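Local structure of acetoacetate decarboxylase (Sphingomonas wittichii, 5UPB) at residues A125-P131 against V146-A152; A13-D17 against E108-R113. The protein is an acetoacetate decarboxylase-like lyase that probably acts, like its relatives, on keto-acid substrates through a Schiff base. One frame throughout, in Å; residues are numbered along the deposited sequence.

Contact 1. Residues A125-P131 against V146-A152; sequences AITLARP and VVGGICA
Val147 meets the end of segment 125-131 with both of its methyls, and each side-chain carbon has a partner there. Val147 CB sits 4.0 Å from Ala129 O. One branch, Val147 CG1, anti to the backbone N (chi1 178°), comes nearer, 3.4 Å from Ala129 O, and also meets CG of Arg130 at 3.7 Å, where the two side chains run alongside each other, pointing the same way. CD1 of Leu128 reaches the same methyl obliquely. The other branch, Val147 CG2, stands 4.0 Å from CD of Pro131, whose ring lies crosswise to it. Strands 125-129 and 146-153 form an antiparallel ladder within the extensive beta structure of the acetoacetate decarboxylase fold, joined by six backbone hydrogen bonds from Ala125-Ala152 through Thr127-Ile150 to Ala129-Gly148. On one face, Ile126 CG1 packs on Cys151 CB at 3.7 Å, and Ile126 and Leu128 both touch Val58 of strand 53-65. The face bearing Thr127, Ala129 and Ile150 turns to other copies: Thr127 packs on Val80 of the second subunit, and Ile150 on His154 of the third. Past the part alongside Val147, the Arg130 chain ends in a guanidinium whose NH1 hydrogen-bonds Thr242 OG1.

Contact 2. Residues A13-D17 against E108-R113; sequences ASLVD and EWSLIR
Leu15 drops its CD2 methyl onto the face of the Glu108 carboxylate, 3.6 Å from Glu108 CD, while its CD1 branch lies 3.6 Å from Ile112 CG1. The acid takes up this place because its chain is bent: chi2 of -72° curls the carboxylate back over the start of helix 108-116, where OE1 accepts a weak bond from the backbone N of Trp109. OE2 faces the fourth subunit, forming a salt bridge with NE of its Arg153 and accepting a hydrogen bond from N of its Ile123. With an alanine here, that Arg153 would probably be left without its carboxylate mate and Leu15 CD2 without the flat surface beneath it. Val16 uses one branch, CG2, against the helix backbone, 3.6 Å from Trp109 O and 3.8 Å from Arg113 N, a spot flanked by CB of Arg113 and CG2 of Ile112. Trp109 itself offers CB to Leu15 O at 3.7 Å; its chi1 of 41° leads the indole away, to hydrogen-bond through NE1 with His154 of the fourth subunit. No hydrogen bond joins the two segments: van der Waals packing of the Leu15 and Val16 methyls, partly against polar atoms, holds them together, whereas Glu108 OE2 and Trp109 NE1 are used at the subunit interface.

From the N terminus, segment 13-17 comes first, in the loop before strand 21-34. The chain then builds the strands up to 95-105 before contact 2 closes a loop of 90 residues on helix 108-116. Contact 1 opens soon after, once strand 121-123 is passed, and closes a much shorter excursion of 14 residues without helix or strand. The two loops follow in series, neither crossing nor enclosing the other, and their centres lie about 24 Å apart. Contact 2 ties the N-terminal region to the helix; contact 1 pairs strand 125-129 with 146-153, which passes the ladder on to strand 156-166. The assembly relates them: Arg153 and His154, directly after segment 146-152, reach contact 2 from the fourth subunit.

Contact 1. Residues A125-P131 against V146-A152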
loop_
_atom_site.group_PDB
_atom_site.type_symbol
_atom_site.label_atom_id
_atom_site.label_comp_id
_atom_site.label_asym_id
_atom_site.label_seq_id
_atom_site.Cartn_x
_atom_site.Cartn_y
_atom_site.Cartn_z
ATOM N N ALA A 125 8.431 -0.281 -0.751
ATOM C CA ALA A 125 7.634 -1.253 -1.484
ATOM C C ALA A 125 8.623 -2.083 -2.282
ATOM O O ALA A 125 9.490 -1.520 -2.953
ATOM C CB ALA A 125 6.622 -0.550 -2.406
ATOM N N ILE A 126 8.572 -3.395 -2.124
ATOM C CA ILE A 126 9.569 -4.299 -2.695
ATOM C C ILE A 126 8.854 -5.453 -3.369
ATOM O O ILE A 126 7.967 -6.063 -2.773
ATOM C CB ILE A 126 10.524 -4.868 -1.629
ATOM C CG1 ILE A 126 11.252 -3.733 -0.902
ATOM C CG2 ILE A 126 11.546 -5.809 -2.285
ATOM C CD1 ILE A 126 10.705 -3.471 0.469
ATOM N N THR A 127 9.247 -5.765 -4.603
ATOM C CA THR A 127 8.705 -6.936 -5.285
ATOM C C THR A 127 9.840 -7.808 -5.791
ATOM O O THR A 127 10.753 -7.311 -6.449
ATOM C CB THR A 127 7.847 -6.554 -6.498
ATOM O OG1 THR A 127 6.696 -5.798 -6.090
ATOM C CG2 THR A 127 7.430 -7.839 -7.219
ATOM N N LEU A 128 9.753 -9.102 -5.499
ATOM C CA LEU A 128 10.583 -10.132 -6.127
ATOM C C LEU A 128 9.682 -10.983 -7.008
ATOM O O LEU A 128 8.684 -11.531 -6.528
ATOM C CB LEU A 128 11.260 -11.010 -5.082
ATOM C CG LEU A 128 12.002 -12.224 -5.694
ATOM C CD1 LEU A 128 13.145 -11.773 -6.578
ATOM C CD2 LEU A 128 12.536 -13.123 -4.605
ATOM N N ALA A 129 9.997 -11.077 -8.296
ATOM C CA ALA A 129 9.248 -11.938 -9.200
ATOM C C ALA A 129 10.155 -13.036 -9.736
ATOM O O ALA A 129 11.184 -12.742 -10.347
ATOM C CB ALA A 129 8.652 -11.166 -10.372
ATOM N N ARG A 130 9.772 -14.273 -9.507
ATOM C CA ARG A 130 10.414 -15.447 -10.120
ATOM C C ARG A 130 9.373 -16.267 -10.865
ATOM O O ARG A 130 8.184 -16.260 -10.504
ATOM C CB ARG A 130 11.160 -16.312 -9.103
ATOM C CG ARG A 130 12.049 -15.489 -8.251
ATOM C CD ARG A 130 13.146 -16.277 -7.539
ATOM N NE ARG A 130 12.684 -17.476 -6.878
ATOM C CZ ARG A 130 13.485 -18.467 -6.472
ATOM N NH1 ARG A 130 14.825 -18.410 -6.624
ATOM N NH2 ARG A 130 12.945 -19.508 -5.874
ATOM N N PRO A 131 9.778 -16.944 -11.932
ATOM C CA PRO A 131 8.823 -17.754 -12.701
ATOM C C PRO A 131 8.276 -18.919 -11.884
ATOM O O PRO A 131 9.026 -19.708 -11.296
ATOM C CB PRO A 131 9.649 -18.225 -13.888
ATOM C CG PRO A 131 11.080 -18.282 -13.364
ATOM C CD PRO A 131 11.170 -17.133 -12.388
ATOM N N VAL A 146 13.998 -15.839 -16.461
ATOM C CA VAL A 146 14.294 -14.479 -16.019
ATOM C C VAL A 146 13.674 -14.273 -14.649
ATOM O O VAL A 146 12.630 -14.854 -14.332
ATOM C CB VAL A 146 13.831 -13.411 -17.030
ATOM C CG1 VAL A 146 14.713 -13.489 -18.288
ATOM C CG2 VAL A 146 12.341 -13.563 -17.389
ATOM N N VAL A 147 14.392 -13.516 -13.814
ATOM C CA VAL A 147 13.994 -13.134 -12.459
ATOM C C VAL A 147 14.145 -11.624 -12.334
ATOM O O VAL A 147 15.068 -11.042 -12.917
ATOM C CB VAL A 147 14.870 -13.864 -11.427
ATOM C CG1 VAL A 147 14.513 -13.445 -10.027
ATOM C CG2 VAL A 147 14.725 -15.379 -11.620
ATOM N N GLY A 148 13.239 -10.975 -11.605
ATOM C CA GLY A 148 13.298 -9.526 -11.465
ATOM C C GLY A 148 12.977 -9.094 -10.052
ATOM O O GLY A 148 12.219 -9.752 -9.340
ATOM N N GLY A 149 13.600 -8.001 -9.628
ATOM C CA GLY A 149 13.259 -7.403 -8.341
ATOM C C GLY A 149 13.332 -5.899 -8.446
ATOM O O GLY A 149 14.124 -5.354 -9.223
ATOM N N ILE A 150 12.508 -5.221 -7.643
ATOM C CA ILE A 150 12.488 -3.763 -7.653
ATOM C C ILE A 150 12.091 -3.285 -6.261
ATOM O O ILE A 150 11.353 -3.954 -5.525
ATOM C CB ILE A 150 11.519 -3.216 -8.743
ATOM C CG1 ILE A 150 11.642 -1.704 -8.916
ATOM C CG2 ILE A 150 10.075 -3.500 -8.368
ATOM C CD1 ILE A 150 11.040 -1.233 -10.243
ATOM N N CYS A 151 12.622 -2.142 -5.875
ATOM C CA CYS A 151 12.188 -1.544 -4.627
ATOM C C CYS A 151 12.088 -0.040 -4.813
ATOM O O CYS A 151 12.784 0.548 -5.643
ATOM C CB CYS A 151 13.147 -1.894 -3.473
ATOM S SG CYS A 151 14.842 -1.482 -3.788
ATOM N N ALA A 152 11.171 0.559 -4.069
ATOM C CA ALA A 152 10.874 1.977 -4.189
ATOM C C ALA A 152 10.421 2.517 -2.837
ATOM O O ALA A 152 9.918 1.772 -1.988
ATOM C CB ALA A 152 9.780 2.228 -5.221
#

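Contact 2. Residues A13-D17 against E108-R113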
loop_
_atom_site.group_PDB
_atom_site.type_symbol
_atom_site.label_atom_id
_atom_site.label_comp_id
_atom_site.label_asym_id
_atom_site.label_seq_id
_atom_site.Cartn_x
_atom_site.Cartn_y
_atom_site.Cartn_z
ATOM N N ALA A 13 0.682 -7.829 21.957
ATOM C CA ALA A 13 0.702 -6.675 21.079
ATOM C C ALA A 13 2.112 -6.176 20.794
ATOM O O ALA A 13 2.256 -5.123 20.178
ATOM C CB ALA A 13 -0.149 -5.544 21.675
ATOM N N SER A 14 3.152 -6.881 21.247
ATOM C CA SER A 14 4.516 -6.454 20.961
ATOM C C SER A 14 4.834 -6.722 19.500
ATOM O O SER A 14 4.504 -7.780 18.965
ATOM C CB SER A 14 5.536 -7.192 21.848
ATOM O OG SER A 14 5.527 -6.744 23.193
ATOM N N LEU A 15 5.495 -5.764 18.846
ATOM C CA LEU A 15 5.945 -5.995 17.472
ATOM C C LEU A 15 6.898 -7.165 17.392
ATOM O O LEU A 15 6.878 -7.930 16.424
ATOM C CB LEU A 15 6.659 -4.774 16.918
ATOM C CG LEU A 15 5.935 -3.691 16.174
ATOM C CD1 LEU A 15 7.006 -2.679 15.713
ATOM C CD2 LEU A 15 5.127 -4.206 15.016
ATOM N N VAL A 16 7.793 -7.266 18.367
ATOM C CA VAL A 16 8.904 -8.201 18.344
ATOM C C VAL A 16 8.991 -8.827 19.728
ATOM O O VAL A 16 8.718 -8.160 20.732
ATOM C CB VAL A 16 10.222 -7.473 17.969
ATOM C CG1 VAL A 16 11.376 -8.435 18.010
ATOM C CG2 VAL A 16 10.107 -6.824 16.585
ATOM N N ASP A 17 9.352 -10.107 19.782
ATOM C CA ASP A 17 9.676 -10.802 21.029
ATOM C C ASP A 17 11.134 -11.247 20.968
ATOM O O ASP A 17 11.783 -11.159 19.925
ATOM C CB ASP A 17 8.737 -11.997 21.255
ATOM C CG ASP A 17 8.477 -12.780 19.982
ATOM O OD1 ASP A 17 9.207 -12.536 19.005
ATOM O OD2 ASP A 17 7.540 -13.606 19.933
ATOM N N GLU A 108 6.884 -3.448 9.273
ATOM C CA GLU A 108 7.645 -2.726 10.285
ATOM C C GLU A 108 8.127 -3.628 11.408
ATOM O O GLU A 108 9.096 -3.260 12.088
ATOM C CB GLU A 108 6.824 -1.512 10.829
ATOM C CG GLU A 108 6.009 -1.739 12.077
ATOM C CD GLU A 108 4.758 -2.608 11.854
ATOM O OE1 GLU A 108 4.884 -3.779 11.441
ATOM O OE2 GLU A 108 3.616 -2.129 12.089
ATOM N N TRP A 109 7.500 -4.791 11.627
ATOM C CA TRP A 109 8.057 -5.724 12.608
ATOM C C TRP A 109 9.416 -6.228 12.176
ATOM O O TRP A 109 10.283 -6.469 13.016
ATOM C CB TRP A 109 7.130 -6.910 12.881
ATOM C CG TRP A 109 6.428 -7.513 11.707
ATOM C CD1 TRP A 109 5.201 -7.183 11.238
ATOM C CD2 TRP A 109 6.880 -8.608 10.904
ATOM N NE1 TRP A 109 4.861 -7.975 10.171
ATOM C CE2 TRP A 109 5.869 -8.868 9.947
ATOM C CE3 TRP A 109 8.029 -9.406 10.914
ATOM C CZ2 TRP A 109 5.970 -9.879 8.995
ATOM C CZ3 TRP A 109 8.145 -10.411 9.931
ATOM C CH2 TRP A 109 7.106 -10.626 8.988
ATOM N N SER A 110 9.642 -6.331 10.879
ATOM C CA SER A 110 10.963 -6.687 10.397
ATOM C C SER A 110 11.906 -5.496 10.459
ATOM O O SER A 110 13.089 -5.655 10.809
ATOM C CB SER A 110 10.855 -7.244 8.970
ATOM O OG SER A 110 12.149 -7.556 8.496
ATOM N N LEU A 111 11.385 -4.284 10.244
ATOM C CA LEU A 111 12.193 -3.092 10.440
ATOM C C LEU A 111 12.719 -3.012 11.868
ATOM O O LEU A 111 13.920 -2.779 12.105
ATOM C CB LEU A 111 11.375 -1.856 10.073
ATOM C CG LEU A 111 12.120 -0.531 10.215
ATOM C CD1 LEU A 111 11.498 0.447 9.239
ATOM C CD2 LEU A 111 12.049 -0.037 11.628
ATOM N N ILE A 112 11.832 -3.180 12.836
ATOM C CA ILE A 112 12.229 -2.982 14.215
ATOM C C ILE A 112 13.144 -4.104 14.699
ATOM O O ILE A 112 14.155 -3.847 15.365
ATOM C CB ILE A 112 10.971 -2.836 15.085
ATOM C CG1 ILE A 112 10.294 -1.449 14.800
ATOM C CG2 ILE A 112 11.323 -3.025 16.555
ATOM C CD1 ILE A 112 11.104 -0.266 15.291
ATOM N N ARG A 113 12.811 -5.354 14.404
ATOM C CA ARG A 113 13.738 -6.434 14.747
ATOM C C ARG A 113 15.113 -6.149 14.166
ATOM O O ARG A 113 16.132 -6.288 14.849
ATOM C CB ARG A 113 13.172 -7.766 14.239
ATOM C CG ARG A 113 13.925 -9.085 14.594
ATOM C CD ARG A 113 13.282 -10.279 13.801
ATOM N NE ARG A 113 13.356 -9.995 12.355
ATOM C CZ ARG A 113 12.543 -10.415 11.371
ATOM N NH1 ARG A 113 11.453 -11.206 11.550
ATOM N NH2 ARG A 113 12.857 -10.009 10.145
#